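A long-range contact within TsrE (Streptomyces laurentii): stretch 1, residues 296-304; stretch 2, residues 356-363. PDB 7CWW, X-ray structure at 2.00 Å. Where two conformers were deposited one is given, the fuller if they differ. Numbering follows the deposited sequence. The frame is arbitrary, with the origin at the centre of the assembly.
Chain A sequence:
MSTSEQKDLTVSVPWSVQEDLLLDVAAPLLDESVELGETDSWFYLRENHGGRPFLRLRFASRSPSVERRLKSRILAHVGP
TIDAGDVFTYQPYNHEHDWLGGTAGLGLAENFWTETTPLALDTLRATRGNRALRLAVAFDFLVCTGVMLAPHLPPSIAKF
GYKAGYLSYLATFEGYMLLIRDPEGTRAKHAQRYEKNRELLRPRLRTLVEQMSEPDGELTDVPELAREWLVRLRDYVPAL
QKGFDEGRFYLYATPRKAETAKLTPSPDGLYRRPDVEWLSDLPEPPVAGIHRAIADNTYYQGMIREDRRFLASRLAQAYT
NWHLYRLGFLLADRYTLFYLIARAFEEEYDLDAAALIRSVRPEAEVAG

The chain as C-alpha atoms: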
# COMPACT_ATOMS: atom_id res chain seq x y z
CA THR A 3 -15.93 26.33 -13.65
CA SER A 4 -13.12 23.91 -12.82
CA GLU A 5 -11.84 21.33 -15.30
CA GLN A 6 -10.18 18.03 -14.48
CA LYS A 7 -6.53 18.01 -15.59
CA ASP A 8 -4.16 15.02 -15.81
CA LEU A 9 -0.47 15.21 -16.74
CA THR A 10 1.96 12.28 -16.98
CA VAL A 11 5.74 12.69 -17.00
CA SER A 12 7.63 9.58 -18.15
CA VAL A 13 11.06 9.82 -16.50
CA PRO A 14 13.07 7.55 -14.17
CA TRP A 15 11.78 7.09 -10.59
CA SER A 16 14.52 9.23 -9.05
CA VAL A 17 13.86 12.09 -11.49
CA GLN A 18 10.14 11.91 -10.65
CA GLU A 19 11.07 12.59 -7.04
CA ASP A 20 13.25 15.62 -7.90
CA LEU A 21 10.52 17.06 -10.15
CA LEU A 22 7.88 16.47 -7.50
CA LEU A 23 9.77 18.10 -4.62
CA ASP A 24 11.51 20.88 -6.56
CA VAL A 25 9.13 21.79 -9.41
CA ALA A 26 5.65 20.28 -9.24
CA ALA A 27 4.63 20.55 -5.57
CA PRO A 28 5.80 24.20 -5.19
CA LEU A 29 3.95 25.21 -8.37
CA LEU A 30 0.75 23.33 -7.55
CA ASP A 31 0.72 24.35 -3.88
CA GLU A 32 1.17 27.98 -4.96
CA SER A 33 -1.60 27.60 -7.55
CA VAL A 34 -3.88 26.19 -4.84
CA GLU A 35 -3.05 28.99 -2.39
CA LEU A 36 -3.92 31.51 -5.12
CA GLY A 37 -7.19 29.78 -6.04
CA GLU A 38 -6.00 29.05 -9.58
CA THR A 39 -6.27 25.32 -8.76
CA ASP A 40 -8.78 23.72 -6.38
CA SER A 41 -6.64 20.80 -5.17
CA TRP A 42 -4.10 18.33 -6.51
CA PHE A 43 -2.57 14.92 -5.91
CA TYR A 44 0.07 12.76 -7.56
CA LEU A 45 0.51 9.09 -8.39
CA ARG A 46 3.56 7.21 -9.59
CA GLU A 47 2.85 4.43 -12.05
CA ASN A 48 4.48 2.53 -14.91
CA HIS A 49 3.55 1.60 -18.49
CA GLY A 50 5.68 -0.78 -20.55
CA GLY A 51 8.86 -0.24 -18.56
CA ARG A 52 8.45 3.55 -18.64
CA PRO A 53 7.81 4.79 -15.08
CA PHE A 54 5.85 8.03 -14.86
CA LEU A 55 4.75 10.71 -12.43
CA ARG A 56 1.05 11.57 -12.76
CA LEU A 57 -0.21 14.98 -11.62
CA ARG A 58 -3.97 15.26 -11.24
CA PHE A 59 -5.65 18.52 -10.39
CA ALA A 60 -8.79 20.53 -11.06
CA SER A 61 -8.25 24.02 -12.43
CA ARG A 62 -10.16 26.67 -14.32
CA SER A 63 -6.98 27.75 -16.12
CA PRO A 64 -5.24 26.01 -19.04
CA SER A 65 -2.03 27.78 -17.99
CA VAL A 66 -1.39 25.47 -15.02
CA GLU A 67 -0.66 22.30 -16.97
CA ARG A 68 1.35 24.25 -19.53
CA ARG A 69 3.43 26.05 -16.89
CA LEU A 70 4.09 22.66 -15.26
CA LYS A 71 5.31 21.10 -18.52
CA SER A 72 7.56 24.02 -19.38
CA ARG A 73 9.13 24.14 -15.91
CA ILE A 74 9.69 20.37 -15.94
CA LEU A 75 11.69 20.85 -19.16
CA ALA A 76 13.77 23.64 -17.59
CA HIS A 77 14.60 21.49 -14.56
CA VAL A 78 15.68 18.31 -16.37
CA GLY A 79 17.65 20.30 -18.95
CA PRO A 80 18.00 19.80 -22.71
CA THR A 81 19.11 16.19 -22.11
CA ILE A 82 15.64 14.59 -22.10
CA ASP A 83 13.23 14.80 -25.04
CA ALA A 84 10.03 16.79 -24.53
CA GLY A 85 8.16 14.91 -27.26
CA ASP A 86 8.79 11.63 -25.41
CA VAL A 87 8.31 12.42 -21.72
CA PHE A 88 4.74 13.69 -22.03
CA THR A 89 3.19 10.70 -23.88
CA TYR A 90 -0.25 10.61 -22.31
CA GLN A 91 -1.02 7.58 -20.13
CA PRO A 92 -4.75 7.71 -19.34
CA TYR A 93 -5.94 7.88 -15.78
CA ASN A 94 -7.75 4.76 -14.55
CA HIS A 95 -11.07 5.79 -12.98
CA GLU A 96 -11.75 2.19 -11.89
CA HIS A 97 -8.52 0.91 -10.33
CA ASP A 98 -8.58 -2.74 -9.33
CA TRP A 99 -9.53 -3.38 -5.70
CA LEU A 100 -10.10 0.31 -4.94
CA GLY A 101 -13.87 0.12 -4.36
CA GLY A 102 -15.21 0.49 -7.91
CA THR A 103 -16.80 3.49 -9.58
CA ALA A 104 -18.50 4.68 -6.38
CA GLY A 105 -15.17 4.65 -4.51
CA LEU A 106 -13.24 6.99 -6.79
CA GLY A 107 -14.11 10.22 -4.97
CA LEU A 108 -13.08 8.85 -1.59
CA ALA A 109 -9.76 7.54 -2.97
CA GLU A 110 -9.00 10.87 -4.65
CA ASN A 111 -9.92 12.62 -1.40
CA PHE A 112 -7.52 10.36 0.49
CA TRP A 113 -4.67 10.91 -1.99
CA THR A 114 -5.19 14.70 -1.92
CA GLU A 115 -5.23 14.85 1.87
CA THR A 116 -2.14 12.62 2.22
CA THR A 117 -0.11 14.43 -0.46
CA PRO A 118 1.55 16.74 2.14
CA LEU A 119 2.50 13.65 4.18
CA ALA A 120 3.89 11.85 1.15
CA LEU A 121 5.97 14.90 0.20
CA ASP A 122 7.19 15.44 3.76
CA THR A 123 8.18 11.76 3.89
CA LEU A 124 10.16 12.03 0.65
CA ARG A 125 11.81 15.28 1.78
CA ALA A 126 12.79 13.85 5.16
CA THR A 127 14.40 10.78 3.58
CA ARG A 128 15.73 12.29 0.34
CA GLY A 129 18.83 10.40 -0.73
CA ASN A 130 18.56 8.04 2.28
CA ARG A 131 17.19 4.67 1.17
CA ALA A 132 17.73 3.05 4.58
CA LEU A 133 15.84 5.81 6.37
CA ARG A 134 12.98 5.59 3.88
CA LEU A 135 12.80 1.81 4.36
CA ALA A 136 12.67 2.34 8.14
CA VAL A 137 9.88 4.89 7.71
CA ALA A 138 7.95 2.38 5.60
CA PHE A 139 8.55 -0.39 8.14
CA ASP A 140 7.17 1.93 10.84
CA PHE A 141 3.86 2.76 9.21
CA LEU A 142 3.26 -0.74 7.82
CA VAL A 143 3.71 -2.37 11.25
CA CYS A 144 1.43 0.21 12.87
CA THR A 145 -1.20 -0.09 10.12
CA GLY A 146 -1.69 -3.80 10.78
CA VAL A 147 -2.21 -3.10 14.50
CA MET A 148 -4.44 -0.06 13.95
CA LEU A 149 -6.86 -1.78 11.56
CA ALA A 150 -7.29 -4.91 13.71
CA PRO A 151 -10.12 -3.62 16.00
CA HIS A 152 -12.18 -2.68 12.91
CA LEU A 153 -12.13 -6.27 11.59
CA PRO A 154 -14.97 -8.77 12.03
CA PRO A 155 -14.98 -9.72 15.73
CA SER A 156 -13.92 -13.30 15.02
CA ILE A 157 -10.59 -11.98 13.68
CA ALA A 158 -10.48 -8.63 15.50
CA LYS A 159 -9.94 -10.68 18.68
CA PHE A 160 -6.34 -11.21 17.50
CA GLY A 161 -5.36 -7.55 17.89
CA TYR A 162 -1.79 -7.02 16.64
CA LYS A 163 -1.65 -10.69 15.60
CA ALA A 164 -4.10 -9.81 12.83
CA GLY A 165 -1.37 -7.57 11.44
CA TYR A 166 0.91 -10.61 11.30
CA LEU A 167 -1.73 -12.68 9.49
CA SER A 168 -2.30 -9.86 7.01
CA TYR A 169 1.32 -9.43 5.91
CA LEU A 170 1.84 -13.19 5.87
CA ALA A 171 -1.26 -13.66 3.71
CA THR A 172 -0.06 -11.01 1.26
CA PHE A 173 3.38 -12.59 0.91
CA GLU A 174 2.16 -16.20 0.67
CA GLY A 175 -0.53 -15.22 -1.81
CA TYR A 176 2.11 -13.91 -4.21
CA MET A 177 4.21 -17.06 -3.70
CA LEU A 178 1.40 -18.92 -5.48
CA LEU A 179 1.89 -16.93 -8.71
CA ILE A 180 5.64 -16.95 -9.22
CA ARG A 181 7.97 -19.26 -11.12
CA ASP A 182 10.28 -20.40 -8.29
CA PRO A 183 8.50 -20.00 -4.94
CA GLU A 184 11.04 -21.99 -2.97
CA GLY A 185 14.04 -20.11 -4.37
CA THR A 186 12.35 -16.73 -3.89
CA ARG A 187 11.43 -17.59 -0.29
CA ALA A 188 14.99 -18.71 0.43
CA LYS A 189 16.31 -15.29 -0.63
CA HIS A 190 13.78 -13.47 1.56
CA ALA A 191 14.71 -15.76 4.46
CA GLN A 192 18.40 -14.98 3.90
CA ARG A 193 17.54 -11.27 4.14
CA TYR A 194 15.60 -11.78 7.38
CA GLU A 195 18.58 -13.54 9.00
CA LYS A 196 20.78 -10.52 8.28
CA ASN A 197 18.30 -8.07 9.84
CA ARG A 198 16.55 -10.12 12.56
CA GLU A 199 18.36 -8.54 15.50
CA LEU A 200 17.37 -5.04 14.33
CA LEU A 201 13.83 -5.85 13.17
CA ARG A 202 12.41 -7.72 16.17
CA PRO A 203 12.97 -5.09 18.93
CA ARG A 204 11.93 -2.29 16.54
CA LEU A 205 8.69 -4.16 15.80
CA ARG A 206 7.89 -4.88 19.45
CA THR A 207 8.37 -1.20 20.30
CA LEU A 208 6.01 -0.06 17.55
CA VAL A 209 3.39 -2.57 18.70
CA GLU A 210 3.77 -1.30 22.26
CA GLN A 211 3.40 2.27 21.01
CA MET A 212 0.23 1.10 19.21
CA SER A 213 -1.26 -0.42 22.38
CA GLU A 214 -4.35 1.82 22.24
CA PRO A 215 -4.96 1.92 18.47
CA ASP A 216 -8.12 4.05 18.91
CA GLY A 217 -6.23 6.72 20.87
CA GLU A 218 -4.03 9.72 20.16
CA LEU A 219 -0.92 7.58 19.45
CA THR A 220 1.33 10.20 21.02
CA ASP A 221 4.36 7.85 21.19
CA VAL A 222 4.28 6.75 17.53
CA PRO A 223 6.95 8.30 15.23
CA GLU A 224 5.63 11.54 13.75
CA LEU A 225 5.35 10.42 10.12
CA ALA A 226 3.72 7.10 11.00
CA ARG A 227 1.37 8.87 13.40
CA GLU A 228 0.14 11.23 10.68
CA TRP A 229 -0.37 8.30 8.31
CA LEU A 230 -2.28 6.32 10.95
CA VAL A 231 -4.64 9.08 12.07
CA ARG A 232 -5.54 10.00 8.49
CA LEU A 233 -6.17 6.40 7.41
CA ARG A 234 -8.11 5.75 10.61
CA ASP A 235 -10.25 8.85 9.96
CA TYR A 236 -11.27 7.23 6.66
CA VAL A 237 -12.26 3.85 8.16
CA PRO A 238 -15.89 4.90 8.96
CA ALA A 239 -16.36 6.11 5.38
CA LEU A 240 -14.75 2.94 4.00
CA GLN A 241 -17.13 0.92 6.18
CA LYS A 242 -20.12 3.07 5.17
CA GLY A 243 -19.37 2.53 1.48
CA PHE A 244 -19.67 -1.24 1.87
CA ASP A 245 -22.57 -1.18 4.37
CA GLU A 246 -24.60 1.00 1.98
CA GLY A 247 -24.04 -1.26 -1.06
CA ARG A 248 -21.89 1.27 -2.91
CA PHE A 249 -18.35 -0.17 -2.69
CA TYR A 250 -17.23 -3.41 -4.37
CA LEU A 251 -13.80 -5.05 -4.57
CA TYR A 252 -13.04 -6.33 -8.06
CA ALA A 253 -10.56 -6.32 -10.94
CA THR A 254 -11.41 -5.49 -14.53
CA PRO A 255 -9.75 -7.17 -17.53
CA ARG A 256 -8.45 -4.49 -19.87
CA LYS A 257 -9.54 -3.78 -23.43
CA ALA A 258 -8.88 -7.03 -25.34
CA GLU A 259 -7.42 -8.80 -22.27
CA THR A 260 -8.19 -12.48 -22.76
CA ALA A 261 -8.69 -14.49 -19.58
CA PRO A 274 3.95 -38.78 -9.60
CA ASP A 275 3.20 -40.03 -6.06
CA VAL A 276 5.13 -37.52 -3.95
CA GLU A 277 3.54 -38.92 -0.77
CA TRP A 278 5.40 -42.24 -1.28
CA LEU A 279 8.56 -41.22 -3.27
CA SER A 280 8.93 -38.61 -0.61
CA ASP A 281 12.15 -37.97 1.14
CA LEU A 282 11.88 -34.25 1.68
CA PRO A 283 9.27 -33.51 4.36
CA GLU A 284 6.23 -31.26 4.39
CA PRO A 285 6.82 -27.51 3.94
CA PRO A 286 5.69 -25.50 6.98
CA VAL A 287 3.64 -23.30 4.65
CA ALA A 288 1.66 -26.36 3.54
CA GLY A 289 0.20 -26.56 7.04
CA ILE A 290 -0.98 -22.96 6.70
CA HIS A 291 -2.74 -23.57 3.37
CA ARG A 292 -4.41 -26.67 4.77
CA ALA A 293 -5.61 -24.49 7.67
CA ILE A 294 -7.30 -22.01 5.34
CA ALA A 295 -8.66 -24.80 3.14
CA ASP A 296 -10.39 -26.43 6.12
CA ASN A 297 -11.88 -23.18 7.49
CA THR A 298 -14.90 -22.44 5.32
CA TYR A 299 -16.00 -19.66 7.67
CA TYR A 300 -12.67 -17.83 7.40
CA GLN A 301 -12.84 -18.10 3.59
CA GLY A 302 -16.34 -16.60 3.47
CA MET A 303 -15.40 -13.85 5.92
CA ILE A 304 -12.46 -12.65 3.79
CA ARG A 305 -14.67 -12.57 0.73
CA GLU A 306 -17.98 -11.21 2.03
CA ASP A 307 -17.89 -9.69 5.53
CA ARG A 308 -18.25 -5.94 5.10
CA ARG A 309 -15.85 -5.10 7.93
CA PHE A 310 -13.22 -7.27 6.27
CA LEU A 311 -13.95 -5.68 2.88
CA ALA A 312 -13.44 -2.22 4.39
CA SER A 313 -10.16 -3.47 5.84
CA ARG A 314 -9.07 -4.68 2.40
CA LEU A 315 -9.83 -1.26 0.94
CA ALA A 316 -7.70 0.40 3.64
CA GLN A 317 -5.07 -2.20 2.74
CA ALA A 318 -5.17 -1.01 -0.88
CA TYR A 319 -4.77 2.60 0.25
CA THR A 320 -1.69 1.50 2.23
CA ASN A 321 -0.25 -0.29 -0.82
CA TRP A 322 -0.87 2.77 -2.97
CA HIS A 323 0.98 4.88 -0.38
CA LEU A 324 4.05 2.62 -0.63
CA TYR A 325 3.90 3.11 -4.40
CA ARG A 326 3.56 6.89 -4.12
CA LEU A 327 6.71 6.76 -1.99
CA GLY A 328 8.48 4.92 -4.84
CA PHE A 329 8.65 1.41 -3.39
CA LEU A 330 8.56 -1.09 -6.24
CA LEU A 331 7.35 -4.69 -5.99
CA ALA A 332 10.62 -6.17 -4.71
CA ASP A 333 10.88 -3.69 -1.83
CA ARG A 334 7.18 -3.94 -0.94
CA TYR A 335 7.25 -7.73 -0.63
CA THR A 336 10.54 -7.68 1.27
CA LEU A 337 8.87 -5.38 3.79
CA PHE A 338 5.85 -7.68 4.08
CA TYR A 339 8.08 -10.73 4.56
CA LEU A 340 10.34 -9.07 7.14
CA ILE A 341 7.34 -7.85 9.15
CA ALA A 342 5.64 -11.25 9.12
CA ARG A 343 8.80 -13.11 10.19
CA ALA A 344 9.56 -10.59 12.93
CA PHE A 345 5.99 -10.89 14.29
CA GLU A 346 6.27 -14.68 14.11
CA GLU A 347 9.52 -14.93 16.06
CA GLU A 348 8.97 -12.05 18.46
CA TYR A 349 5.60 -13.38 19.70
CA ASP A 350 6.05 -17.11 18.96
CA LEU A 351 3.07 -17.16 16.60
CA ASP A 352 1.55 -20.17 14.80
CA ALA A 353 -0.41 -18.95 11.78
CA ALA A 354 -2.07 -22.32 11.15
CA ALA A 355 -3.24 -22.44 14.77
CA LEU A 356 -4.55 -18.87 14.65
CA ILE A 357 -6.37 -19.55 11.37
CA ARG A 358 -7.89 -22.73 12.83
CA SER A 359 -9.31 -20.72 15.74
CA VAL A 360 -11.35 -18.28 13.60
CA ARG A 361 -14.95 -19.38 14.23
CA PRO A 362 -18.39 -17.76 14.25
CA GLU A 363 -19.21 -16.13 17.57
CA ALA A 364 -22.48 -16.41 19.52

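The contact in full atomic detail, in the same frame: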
# COMPACT_ATOMS: atom_id res chain seq x y z
N ASP A 296 -9.43 -25.77 5.25
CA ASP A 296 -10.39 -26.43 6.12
C ASP A 296 -11.33 -25.47 6.82
O ASP A 296 -12.30 -25.92 7.45
CB ASP A 296 -9.66 -27.27 7.17
CG ASP A 296 -8.77 -28.33 6.56
OD1 ASP A 296 -8.57 -28.32 5.32
OD2 ASP A 296 -8.27 -29.19 7.32
N ASN A 297 -11.08 -24.16 6.75
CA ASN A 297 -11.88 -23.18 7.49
C ASN A 297 -12.78 -22.45 6.51
O ASN A 297 -12.44 -21.38 6.01
CB ASN A 297 -10.99 -22.21 8.27
CG ASN A 297 -11.78 -21.41 9.29
OD1 ASN A 297 -12.97 -21.15 9.11
ND2 ASN A 297 -11.11 -21.01 10.37
N THR A 298 -13.94 -23.04 6.24
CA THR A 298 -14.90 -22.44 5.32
C THR A 298 -15.35 -21.08 5.81
O THR A 298 -15.52 -20.15 5.01
CB THR A 298 -16.09 -23.38 5.16
OG1 THR A 298 -15.74 -24.41 4.23
CG2 THR A 298 -17.32 -22.63 4.68
N TYR A 299 -15.53 -20.93 7.12
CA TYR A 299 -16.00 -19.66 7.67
C TYR A 299 -15.00 -18.55 7.39
O TYR A 299 -15.37 -17.46 6.93
CB TYR A 299 -16.25 -19.82 9.17
CG TYR A 299 -16.48 -18.51 9.85
CD1 TYR A 299 -17.69 -17.85 9.73
CD2 TYR A 299 -15.48 -17.91 10.62
CE1 TYR A 299 -17.91 -16.64 10.34
CE2 TYR A 299 -15.69 -16.69 11.24
CZ TYR A 299 -16.91 -16.07 11.10
OH TYR A 299 -17.15 -14.86 11.70
N TYR A 300 -13.72 -18.80 7.68
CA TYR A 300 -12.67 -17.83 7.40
C TYR A 300 -12.68 -17.42 5.93
O TYR A 300 -12.60 -16.23 5.60
CB TYR A 300 -11.33 -18.46 7.81
CG TYR A 300 -10.07 -17.71 7.47
CD1 TYR A 300 -9.33 -18.04 6.33
CD2 TYR A 300 -9.58 -16.71 8.31
CE1 TYR A 300 -8.16 -17.37 6.02
CE2 TYR A 300 -8.40 -16.04 8.00
CZ TYR A 300 -7.70 -16.38 6.85
OH TYR A 300 -6.53 -15.72 6.53
N GLN A 301 -12.80 -18.40 5.02
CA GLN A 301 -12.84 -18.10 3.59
C GLN A 301 -13.99 -17.15 3.26
O GLN A 301 -13.80 -16.15 2.57
CB GLN A 301 -12.96 -19.39 2.78
CG GLN A 301 -11.66 -20.17 2.66
CD GLN A 301 -11.85 -21.52 1.99
OE1 GLN A 301 -12.72 -21.68 1.14
NE2 GLN A 301 -11.04 -22.50 2.38
N GLY A 302 -15.20 -17.46 3.75
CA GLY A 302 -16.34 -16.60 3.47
C GLY A 302 -16.17 -15.21 4.05
O GLY A 302 -16.55 -14.22 3.42
N MET A 303 -15.60 -15.13 5.25
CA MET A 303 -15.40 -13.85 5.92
C MET A 303 -14.51 -12.92 5.10
O MET A 303 -14.81 -11.74 4.91
CB MET A 303 -14.80 -14.09 7.31
CG MET A 303 -14.49 -12.84 8.10
SD MET A 303 -13.45 -13.24 9.53
CE MET A 303 -11.88 -13.53 8.73
N ILE A 304 -13.39 -13.45 4.59
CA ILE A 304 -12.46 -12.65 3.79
C ILE A 304 -13.13 -12.16 2.52
O ILE A 304 -12.82 -11.08 2.01
CB ILE A 304 -11.20 -13.47 3.48
CG1 ILE A 304 -10.41 -13.74 4.76
CG2 ILE A 304 -10.34 -12.77 2.43
CD1 ILE A 304 -9.10 -14.42 4.49
N LEU A 356 -3.69 -20.05 14.61
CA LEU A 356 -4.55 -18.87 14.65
C LEU A 356 -5.68 -18.98 13.63
O LEU A 356 -6.84 -18.71 13.94
CB LEU A 356 -3.73 -17.61 14.40
CG LEU A 356 -2.66 -17.29 15.44
CD1 LEU A 356 -1.71 -16.20 14.91
CD2 LEU A 356 -3.33 -16.85 16.74
N ILE A 357 -5.34 -19.38 12.40
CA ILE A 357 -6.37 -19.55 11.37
C ILE A 357 -7.41 -20.57 11.82
O ILE A 357 -8.62 -20.34 11.68
CB ILE A 357 -5.72 -19.94 10.03
CG1 ILE A 357 -4.85 -18.80 9.49
CG2 ILE A 357 -6.79 -20.32 9.00
CD1 ILE A 357 -3.73 -19.26 8.58
N ARG A 358 -6.96 -21.69 12.39
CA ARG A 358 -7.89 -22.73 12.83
C ARG A 358 -8.86 -22.21 13.89
O ARG A 358 -9.96 -22.75 14.04
CB ARG A 358 -7.12 -23.93 13.38
CG ARG A 358 -6.59 -24.89 12.32
CD ARG A 358 -6.12 -26.20 12.96
NE ARG A 358 -5.03 -26.01 13.92
CZ ARG A 358 -3.74 -26.09 13.61
NH1 ARG A 358 -3.37 -26.33 12.36
NH2 ARG A 358 -2.81 -25.92 14.55
N SER A 359 -8.48 -21.18 14.64
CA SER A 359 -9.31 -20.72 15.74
C SER A 359 -10.36 -19.70 15.32
O SER A 359 -11.21 -19.34 16.14
CB SER A 359 -8.44 -20.13 16.86
OG SER A 359 -7.87 -18.91 16.44
N VAL A 360 -10.35 -19.23 14.07
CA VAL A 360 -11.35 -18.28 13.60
C VAL A 360 -12.67 -19.02 13.41
O VAL A 360 -12.79 -19.88 12.53
CB VAL A 360 -10.91 -17.58 12.32
CG1 VAL A 360 -11.91 -16.50 11.93
CG2 VAL A 360 -9.52 -16.95 12.51
N ARG A 361 -13.66 -18.69 14.22
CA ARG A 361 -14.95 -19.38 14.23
C ARG A 361 -16.05 -18.35 14.40
O ARG A 361 -15.80 -17.23 14.86
CB ARG A 361 -15.02 -20.41 15.37
CG ARG A 361 -14.05 -21.59 15.23
CD ARG A 361 -13.80 -22.23 16.60
NE ARG A 361 -13.64 -21.21 17.64
CZ ARG A 361 -12.53 -21.02 18.35
NH1 ARG A 361 -11.47 -21.79 18.15
NH2 ARG A 361 -12.49 -20.07 19.27
N PRO A 362 -17.29 -18.70 14.03
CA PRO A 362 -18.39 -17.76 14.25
C PRO A 362 -18.67 -17.61 15.73
O PRO A 362 -18.66 -18.59 16.48
CB PRO A 362 -19.58 -18.42 13.53
CG PRO A 362 -18.98 -19.50 12.68
CD PRO A 362 -17.75 -19.95 13.41
N GLU A 363 -18.92 -16.38 16.16
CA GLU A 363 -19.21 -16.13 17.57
C GLU A 363 -20.72 -16.09 17.82
O GLU A 363 -21.53 -15.97 16.89
CB GLU A 363 -18.56 -14.83 18.04
CG GLU A 363 -17.03 -14.86 17.93
CD GLU A 363 -16.36 -13.70 18.65
OE1 GLU A 363 -15.11 -13.72 18.77
OE2 GLU A 363 -17.07 -12.78 19.10
O HOH W 1 -14.14 -22.33 11.57

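The start of one helix can grip the end of another when a single polar side chain serves both, and TsrE gives a compact example. Asn 297, the N-cap of the first helix, accepts a capping bond from its own helix, Tyr 300 N to Asn 297 OD1 at 2.9 Å. Its amide nitrogen reaches across instead: Asn 297 ND2 donates to Val 360 O at 3.0 Å, nearly straight, and to Ile 357 O at 2.9 Å, at a more bent angle. A water donates to both Asn 297 OD1 and Val 360 O, closing a small polar ring.

Beside this buried anchor the fit is one of knobs and pockets. Val 360, in the loop that follows the second helix, is the central bump. Its side chain projects toward a hollow lined by Tyr 299, Tyr 300 and Met 303: Val 360 CG1 lies 3.8 Å from Tyr 299 CE2 and 4.3 Å from Met 303 SD, and Val 360 CG2 lies 4.2 Å from Tyr 300 CD2. Each tyrosine also offers a ring face to a second apolar group. Ile 357 CG2 sits almost on the normal of the Tyr 300 ring, 4.3 Å from Tyr 300 CD1, and Pro 362 CG covers a face of Tyr 299, 3.6 Å from Tyr 299 CD1. Apolar packing beside the polar clasp thus completes the fit.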